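Local atomic coordinates of malonyl CoA-acyl carrier protein transacylase (Staphylococcus aureus, PDB entry 3IM9), a protein that catalyses the transfer of the malonyl group from malonyl-CoA to holo-acyl carrier protein, with release of CoA, in fatty acid biosynthesis. Residues A[241-246]-A[250-255]; A[102-107]-A[225-230]. All coordinates share one frame; numbering follows the deposited sequence.

Both contacts lie on the same side of the chain's centre, inside the acyl transferase domain, with their own centres about 10 Å apart. Along the chain they come in series: contact 2 ties helix 99-106, which follows Ser97, to the loop 225-230, and contact 1 then joins strand 242-243 and the start of helix 246-256 to the later turns of that helix. They touch directly. Lys246 N probably donates to Asp229 OD1 (2.8 Å) and Ala230 N to Thr244 O (2.9 Å), while the Lys246 side chain packs on the backbone of Trp227 and Arg228. The loop 225-230 thus connects the two helices, both of which supply calcium ligands, Tyr101 and Met253.

Contact 1: A[241-246]-A[250-255]; sequences QGETDK and KSNMVK. With CA (calcium ion), chain B.
A contact between the first turn of helix 246-256 and the turn that follows it, made where the second strand of a short antiparallel pair leads through Thr244 and Asp245 into the helix, joins Lys246 to Lys250 and, through water, Glu243 to Asn252. Lys250 N donates to Lys246 O at 3.0 Å with an N-H...O angle of 157°, the i to i+4 bond of the first helical turn. The same carbonyl oxygen touches Lys250 CB at 3.3 Å. The Lys250 chain is fully extended (chi1 178°) and leads away from 241-246 to Asn223 OD1, which bonds its ammonium.

On the strand side, CB of Glu243 points toward the helix, CG comes within 4.3 Å of Asn252 ND2, and the two polar ends share a water. Asn252 ND2 gives it a bond of 3.1 Å, whereas the bond from the water to Glu243 OE2 is weak, at 3.5 Å. The main partners lie elsewhere, Asn239 for the carboxylate and Gln236 for the amide, both in the loop linking antiparallel strands 234-235 and 242-243. An amide suits position 252 because this buried group can donate to both the water and Gln236.

Asp245 is the N-cap: its OD1 accepts from Val248 N and, weakly, from Glu247 N, first-turn N-H groups with no earlier carbonyl to bond. A short acidic side chain can reach them and probably suits the helix dipole. Further along, Met253 O binds calcium at 2.7 Å, with Tyr101 and Gln256, while the bent, apolar Met253 side chain packs on Glu100 and Leu104 of helix 99-106.

Contact 2: A[102-107]-A[225-230]; sequences SSLVAA and FEWRDA
The indole of Trp227 meets Leu104 obliquely, CD1 of the leucine lying 3.7 Å from CZ3, while Phe225 O lies in the ring plane at its edge. The other flat group, the guanidinium of Arg228, has Glu226 OE1 in plane at its edge, in a long salt bridge of 3.7 Å from NH1. In Trp227 chi1 of -65° places the indole, and chi2 of 59° turns its six-membered ring to Leu104; NE1, at the other end of the indole, donates to Ile222 O. Tryptophan suits a buried place of this kind, since its broad hydrocarbon part can pack against Leu104, Val109 and Leu110 while its one N-H is bonded.

Helix 99-106 follows the GxSxG sequence around Ser97, consistent with the nucleophile elbow of acyltransferases, in which a tight turn carries the serine from a strand into a helix. The contact holds the far end of that helix against the loop after helix 215-222. There Ala107 leaves helical geometry, and its CB rests 3.9 Å from Ala230 CB. Small side chains allow the backbones to come close, with the two CA atoms 5.0 Å apart. Ala230 CA also makes a CA-H...O contact of 3.5 Å with Ala107 O, and beside this pair Ala107 is backbone-bonded to Lys231. CB of Asp229 points away from 102-107.

Contact 1: A[241-246]-A[250-255]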
ATOM      1  N   GLN A 241       3.335  13.077   5.192  1.00 15.71           N
ATOM      2  CA  GLN A 241       3.343  14.425   4.599  1.00 16.21           C
ATOM      3  C   GLN A 241       3.739  14.322   3.142  1.00 15.51           C
ATOM      4  O   GLN A 241       4.425  13.353   2.740  1.00 13.33           O
ATOM      5  CB  GLN A 241       4.334  15.346   5.344  1.00 19.26           C
ATOM      6  CG  GLN A 241       4.021  15.570   6.809  1.00 25.01           C
ATOM      7  CD  GLN A 241       5.114  16.416   7.486  1.00 31.51           C
ATOM      8  OE1 GLN A 241       4.952  16.852   8.633  1.00 39.92           O
ATOM      9  NE2 GLN A 241       6.215  16.620   6.801  1.00 27.53           N
ATOM     10  N   GLY A 242       3.306  15.298   2.325  1.00 14.64           N
ATOM     11  CA  GLY A 242       3.692  15.361   0.878  1.00 15.18           C
ATOM     12  C   GLY A 242       5.151  15.573   0.687  1.00 16.23           C
ATOM     13  O   GLY A 242       5.810  16.408   1.391  1.00 17.76           O
ATOM     14  N   GLU A 243       5.729  14.791  -0.207  1.00 14.29           N
ATOM     15  CA  GLU A 243       7.187  14.886  -0.500  1.00 14.82           C
ATOM     16  C   GLU A 243       7.338  14.956  -2.006  1.00 15.49           C
ATOM     17  O   GLU A 243       6.629  14.264  -2.747  1.00 15.90           O
ATOM     18  CB  GLU A 243       8.061  13.739   0.064  1.00 14.13           C
ATOM     19  CG  GLU A 243       7.935  13.600   1.592  1.00 15.32           C
ATOM     20  CD  GLU A 243       8.630  14.738   2.328  1.00 20.71           C
ATOM     21  OE1 GLU A 243       9.248  15.660   1.671  1.00 17.91           O
ATOM     22  OE2 GLU A 243       8.596  14.689   3.580  1.00 21.78           O
ATOM     23  N   THR A 244       8.328  15.694  -2.513  1.00 17.10           N
ATOM     24  CA  THR A 244       8.646  15.698  -3.966  1.00 16.19           C
ATOM     25  C   THR A 244      10.085  15.435  -4.243  1.00 16.07           C
ATOM     26  O   THR A 244      10.458  15.081  -5.367  1.00 17.34           O
ATOM     27  CB  THR A 244       8.220  17.052  -4.661  1.00 16.94           C
ATOM     28  OG1 THR A 244       8.909  18.093  -3.971  1.00 19.25           O
ATOM     29  CG2 THR A 244       6.717  17.304  -4.497  1.00 20.90           C
ATOM     30  N   ASP A 245      10.947  15.596  -3.245  1.00 15.61           N
ATOM     31  CA  ASP A 245      12.380  15.385  -3.461  1.00 17.80           C
ATOM     32  C   ASP A 245      12.716  13.917  -3.746  1.00 17.88           C
ATOM     33  O   ASP A 245      12.251  13.026  -3.036  1.00 16.32           O
ATOM     34  CB  ASP A 245      13.182  15.883  -2.257  1.00 18.70           C
ATOM     35  CG  ASP A 245      14.657  16.044  -2.566  1.00 24.95           C
ATOM     36  OD1 ASP A 245      15.475  15.315  -1.966  1.00 30.47           O
ATOM     37  OD2 ASP A 245      15.000  16.900  -3.409  1.00 32.04           O
ATOM     38  N   LYS A 246      13.525  13.666  -4.776  1.00 18.38           N
ATOM     39  CA  LYS A 246      13.928  12.312  -5.079  1.00 18.68           C
ATOM     40  C   LYS A 246      14.693  11.641  -3.953  1.00 18.52           C
ATOM     41  O   LYS A 246      14.478  10.428  -3.692  1.00 18.49           O
ATOM     42  CB  LYS A 246      14.733  12.201  -6.382  1.00 19.55           C
ATOM     43  CG  LYS A 246      16.178  12.907  -6.318  1.00 21.35           C
ATOM     44  CD  LYS A 246      16.981  12.922  -7.606  1.00 27.30           C
ATOM     45  CE  LYS A 246      16.452  13.959  -8.583  1.00 33.83           C
ATOM     46  NZ  LYS A 246      17.307  14.180  -9.863  1.00 34.20           N
ATOM     47  N   LYS A 250      13.293   8.542  -1.722  1.00 14.16           N
ATOM     48  CA  LYS A 250      14.035   7.278  -1.763  1.00 15.23           C
ATOM     49  C   LYS A 250      14.402   6.844  -0.326  1.00 16.33           C
ATOM     50  O   LYS A 250      14.220   5.674   0.094  1.00 14.95           O
ATOM     51  CB  LYS A 250      15.280   7.435  -2.653  1.00 14.67           C
ATOM     52  CG  LYS A 250      16.175   6.163  -2.740  1.00 17.33           C
ATOM     53  CD  LYS A 250      17.402   6.408  -3.722  1.00 17.87           C
ATOM     54  CE  LYS A 250      18.365   5.196  -3.716  1.00 23.26           C
ATOM     55  NZ  LYS A 250      19.702   5.531  -4.323  1.00 22.71           N
ATOM     56  N   SER A 251      14.894   7.778   0.489  1.00 15.05           N
ATOM     57  CA  SER A 251      15.275   7.427   1.856  1.00 15.41           C
ATOM     58  C   SER A 251      14.039   6.956   2.640  1.00 14.92           C
ATOM     59  O   SER A 251      14.085   5.983   3.414  1.00 14.70           O
ATOM     60  CB  SER A 251      15.770   8.728   2.547  1.00 18.12           C
ATOM     61  OG  SER A 251      16.061   8.421   3.885  1.00 22.50           O
ATOM     62  N   ASN A 252      12.904   7.579   2.375  1.00 14.03           N
ATOM     63  CA  ASN A 252      11.648   7.198   3.054  1.00 13.99           C
ATOM     64  C   ASN A 252      11.099   5.862   2.556  1.00 11.01           C
ATOM     65  O   ASN A 252      10.340   5.243   3.325  1.00 12.28           O
ATOM     66  CB  ASN A 252      10.629   8.310   2.853  1.00 15.14           C
ATOM     67  CG  ASN A 252      10.872   9.460   3.841  1.00 18.74           C
ATOM     68  OD1 ASN A 252      11.553   9.276   4.866  1.00 18.65           O
ATOM     69  ND2 ASN A 252      10.311  10.588   3.556  1.00 17.69           N
ATOM     70  N   MET A 253      11.507   5.414   1.376  1.00 11.86           N
ATOM     71  CA  MET A 253      11.086   4.079   0.992  1.00 10.02           C
ATOM     72  C   MET A 253      11.864   3.036   1.752  1.00 11.76           C
ATOM     73  O   MET A 253      11.307   1.892   1.956  1.00 11.48           O
ATOM     74  CB  MET A 253      11.360   3.858  -0.534  1.00 10.96           C
ATOM     75  CG  MET A 253      10.458   4.825  -1.462  1.00 12.07           C
ATOM     76  SD  MET A 253       8.826   5.218  -0.886  1.00 11.46           S
ATOM     77  CE  MET A 253       7.988   3.559  -0.917  1.00 10.43           C
ATOM     78  N   VAL A 254      13.150   3.295   2.065  1.00 10.50           N
ATOM     79  CA  VAL A 254      13.831   2.334   2.879  1.00  9.92           C
ATOM     80  C   VAL A 254      13.230   2.357   4.345  1.00 10.80           C
ATOM     81  O   VAL A 254      12.934   1.265   4.917  1.00 10.77           O
ATOM     82  CB  VAL A 254      15.369   2.669   2.956  1.00 11.41           C
ATOM     83  CG1 VAL A 254      16.033   1.590   3.783  1.00 13.71           C
ATOM     84  CG2 VAL A 254      15.884   2.656   1.518  1.00 13.00           C
ATOM     85  N   LYS A 255      12.983   3.556   4.877  1.00 12.95           N
ATOM     86  CA  LYS A 255      12.396   3.635   6.274  1.00 12.17           C
ATOM     87  C   LYS A 255      11.012   2.998   6.329  1.00 11.74           C
ATOM     88  O   LYS A 255      10.636   2.443   7.339  1.00 12.29           O
ATOM     89  CB  LYS A 255      12.253   5.075   6.727  1.00 13.73           C
ATOM     90  CG  LYS A 255      13.617   5.748   6.794  1.00 15.62           C
ATOM     91  CD  LYS A 255      13.461   7.179   7.312  1.00 22.49           C
ATOM     92  CE  LYS A 255      14.921   7.752   7.496  1.00 31.45           C
ATOM     93  NZ  LYS A 255      14.876   9.183   8.005  1.00 34.06           N
TER
HETATM   94 CA    CA B 601       9.511   0.270   0.856  1.00 27.15          CA
HETATM   95  O   HOH W   1      11.030  12.991   5.355  1.00 31.37           O

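Contact 2: A[102-107]-A[225-230]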
ATOM      1  N   SER A 102       3.091   2.446  -6.541  1.00  8.72           N
ATOM      2  CA  SER A 102       2.215   2.868  -7.591  1.00  8.94           C
ATOM      3  C   SER A 102       2.145   4.396  -7.611  1.00 10.30           C
ATOM      4  O   SER A 102       2.076   4.978  -8.689  1.00 11.06           O
ATOM      5  CB  SER A 102       0.836   2.271  -7.331  1.00  8.58           C
ATOM      6  OG  SER A 102       0.950   0.831  -7.400  1.00  9.62           O
ATOM      7  N   SER A 103       2.151   5.021  -6.439  1.00  9.56           N
ATOM      8  CA  SER A 103       2.183   6.518  -6.396  1.00 10.83           C
ATOM      9  C   SER A 103       3.479   6.997  -7.064  1.00 12.39           C
ATOM     10  O   SER A 103       3.446   8.079  -7.734  1.00 12.08           O
ATOM     11  CB  SER A 103       2.106   6.966  -4.920  1.00 10.91           C
ATOM     12  OG  SER A 103       0.826   6.831  -4.394  1.00 10.96           O
ATOM     13  N   LEU A 104       4.607   6.319  -6.838  1.00  9.77           N
ATOM     14  CA  LEU A 104       5.939   6.743  -7.391  1.00 11.44           C
ATOM     15  C   LEU A 104       5.882   6.625  -8.884  1.00 12.40           C
ATOM     16  O   LEU A 104       6.437   7.507  -9.622  1.00 13.36           O
ATOM     17  CB  LEU A 104       7.118   5.904  -6.854  1.00 12.32           C
ATOM     18  CG  LEU A 104       7.252   5.965  -5.330  1.00 11.43           C
ATOM     19  CD1 LEU A 104       8.636   5.337  -4.935  1.00 13.08           C
ATOM     20  CD2 LEU A 104       7.163   7.410  -4.741  1.00 12.98           C
ATOM     21  N   VAL A 105       5.235   5.594  -9.438  1.00 11.45           N
ATOM     22  CA  VAL A 105       5.111   5.513 -10.910  1.00 11.21           C
ATOM     23  C   VAL A 105       4.176   6.637 -11.363  1.00 11.11           C
ATOM     24  O   VAL A 105       4.481   7.315 -12.394  1.00 13.03           O
ATOM     25  CB  VAL A 105       4.503   4.115 -11.252  1.00 11.11           C
ATOM     26  CG1 VAL A 105       4.084   4.018 -12.751  1.00 12.91           C
ATOM     27  CG2 VAL A 105       5.534   3.029 -10.946  1.00 11.95           C
ATOM     28  N   ALA A 106       3.064   6.893 -10.671  1.00  9.96           N
ATOM     29  CA  ALA A 106       2.061   7.900 -11.072  1.00 10.80           C
ATOM     30  C   ALA A 106       2.737   9.320 -11.142  1.00 12.73           C
ATOM     31  O   ALA A 106       2.448  10.122 -12.082  1.00 15.48           O
ATOM     32  CB  ALA A 106       0.870   7.940 -10.091  1.00 10.75           C
ATOM     33  N   ALA A 107       3.644   9.575 -10.195  1.00 13.66           N
ATOM     34  CA  ALA A 107       4.276  10.922 -10.035  1.00 11.24           C
ATOM     35  C   ALA A 107       5.598  10.943 -10.793  1.00 12.90           C
ATOM     36  O   ALA A 107       6.327  11.953 -10.670  1.00 14.76           O
ATOM     37  CB  ALA A 107       4.520  11.167  -8.537  1.00 12.35           C
ATOM     38  N   PHE A 225      18.737   1.954  -9.811  1.00 13.90           N
ATOM     39  CA  PHE A 225      17.778   2.607 -10.660  1.00 13.24           C
ATOM     40  C   PHE A 225      17.896   4.096 -10.464  1.00 15.53           C
ATOM     41  O   PHE A 225      18.295   4.565  -9.383  1.00 16.09           O
ATOM     42  CB  PHE A 225      16.367   2.152 -10.184  1.00 13.34           C
ATOM     43  CG  PHE A 225      16.207   0.671 -10.279  1.00 12.59           C
ATOM     44  CD1 PHE A 225      16.550  -0.169  -9.207  1.00  9.73           C
ATOM     45  CD2 PHE A 225      15.795   0.076 -11.516  1.00 11.89           C
ATOM     46  CE1 PHE A 225      16.537  -1.514  -9.346  1.00 12.10           C
ATOM     47  CE2 PHE A 225      15.762  -1.295 -11.657  1.00 12.15           C
ATOM     48  CZ  PHE A 225      16.145  -2.154 -10.549  1.00 10.48           C
ATOM     49  N   GLU A 226      17.384   4.862 -11.425  1.00 18.46           N
ATOM     50  CA  GLU A 226      17.385   6.309 -11.331  1.00 21.02           C
ATOM     51  C   GLU A 226      16.072   6.758 -10.715  1.00 20.31           C
ATOM     52  O   GLU A 226      14.988   6.395 -11.158  1.00 22.03           O
ATOM     53  CB  GLU A 226      17.534   6.881 -12.761  1.00 24.65           C
ATOM     54  CG  GLU A 226      17.363   8.370 -12.781  1.00 31.25           C
ATOM     55  CD  GLU A 226      17.431   8.919 -14.212  1.00 42.19           C
ATOM     56  OE1 GLU A 226      16.443   9.611 -14.622  1.00 44.12           O
ATOM     57  OE2 GLU A 226      18.466   8.611 -14.905  1.00 44.00           O
ATOM     58  N   TRP A 227      16.143   7.512  -9.628  1.00 16.80           N
ATOM     59  CA  TRP A 227      15.006   8.085  -8.995  1.00 16.04           C
ATOM     60  C   TRP A 227      14.896   9.551  -9.393  1.00 17.55           C
ATOM     61  O   TRP A 227      15.923  10.300  -9.424  1.00 19.00           O
ATOM     62  CB  TRP A 227      15.143   8.013  -7.470  1.00 16.62           C
ATOM     63  CG  TRP A 227      15.148   6.593  -6.982  1.00 14.83           C
ATOM     64  CD1 TRP A 227      16.016   5.600  -7.310  1.00 14.77           C
ATOM     65  CD2 TRP A 227      14.162   6.017  -6.104  1.00 14.62           C
ATOM     66  NE1 TRP A 227      15.639   4.392  -6.656  1.00 15.46           N
ATOM     67  CE2 TRP A 227      14.503   4.656  -5.941  1.00 14.32           C
ATOM     68  CE3 TRP A 227      13.029   6.543  -5.452  1.00 11.80           C
ATOM     69  CZ2 TRP A 227      13.742   3.769  -5.116  1.00 11.90           C
ATOM     70  CZ3 TRP A 227      12.281   5.651  -4.600  1.00 14.23           C
ATOM     71  CH2 TRP A 227      12.651   4.300  -4.486  1.00 11.55           C
ATOM     72  N   ARG A 228      13.703   9.991  -9.719  1.00 15.52           N
ATOM     73  CA  ARG A 228      13.443  11.375 -10.071  1.00 15.45           C
ATOM     74  C   ARG A 228      12.629  12.110  -9.109  1.00 16.75           C
ATOM     75  O   ARG A 228      11.866  11.517  -8.321  1.00 15.67           O
ATOM     76  CB  ARG A 228      12.774  11.445 -11.465  1.00 16.68           C
ATOM     77  CG  ARG A 228      13.701  10.922 -12.559  1.00 22.78           C
ATOM     78  CD  ARG A 228      13.031  10.961 -13.905  1.00 26.43           C
ATOM     79  NE  ARG A 228      11.870  10.068 -13.941  1.00 32.12           N
ATOM     80  CZ  ARG A 228      11.907   8.734 -14.096  1.00 36.13           C
ATOM     81  NH1 ARG A 228      13.059   8.043 -14.237  1.00 37.37           N
ATOM     82  NH2 ARG A 228      10.767   8.079 -14.141  1.00 33.35           N
ATOM     83  N   ASP A 229      12.641  13.438  -9.166  1.00 15.74           N
ATOM     84  CA  ASP A 229      11.702  14.214  -8.344  1.00 15.22           C
ATOM     85  C   ASP A 229      10.246  13.891  -8.725  1.00 16.10           C
ATOM     86  O   ASP A 229       9.988  13.465  -9.850  1.00 17.22           O
ATOM     87  CB  ASP A 229      11.968  15.713  -8.492  1.00 16.58           C
ATOM     88  CG  ASP A 229      13.254  16.146  -7.815  1.00 19.90           C
ATOM     89  OD1 ASP A 229      13.672  15.478  -6.847  1.00 19.40           O
ATOM     90  OD2 ASP A 229      13.846  17.154  -8.253  1.00 21.12           O
ATOM     91  N   ALA A 230       9.297  14.087  -7.804  1.00 15.29           N
ATOM     92  CA  ALA A 230       7.886  13.780  -8.107  1.00 16.13           C
ATOM     93  C   ALA A 230       7.272  14.993  -8.840  1.00 17.10           C
ATOM     94  O   ALA A 230       7.506  16.168  -8.399  1.00 18.46           O
ATOM     95  CB  ALA A 230       7.142  13.535  -6.774  1.00 16.42           C
TER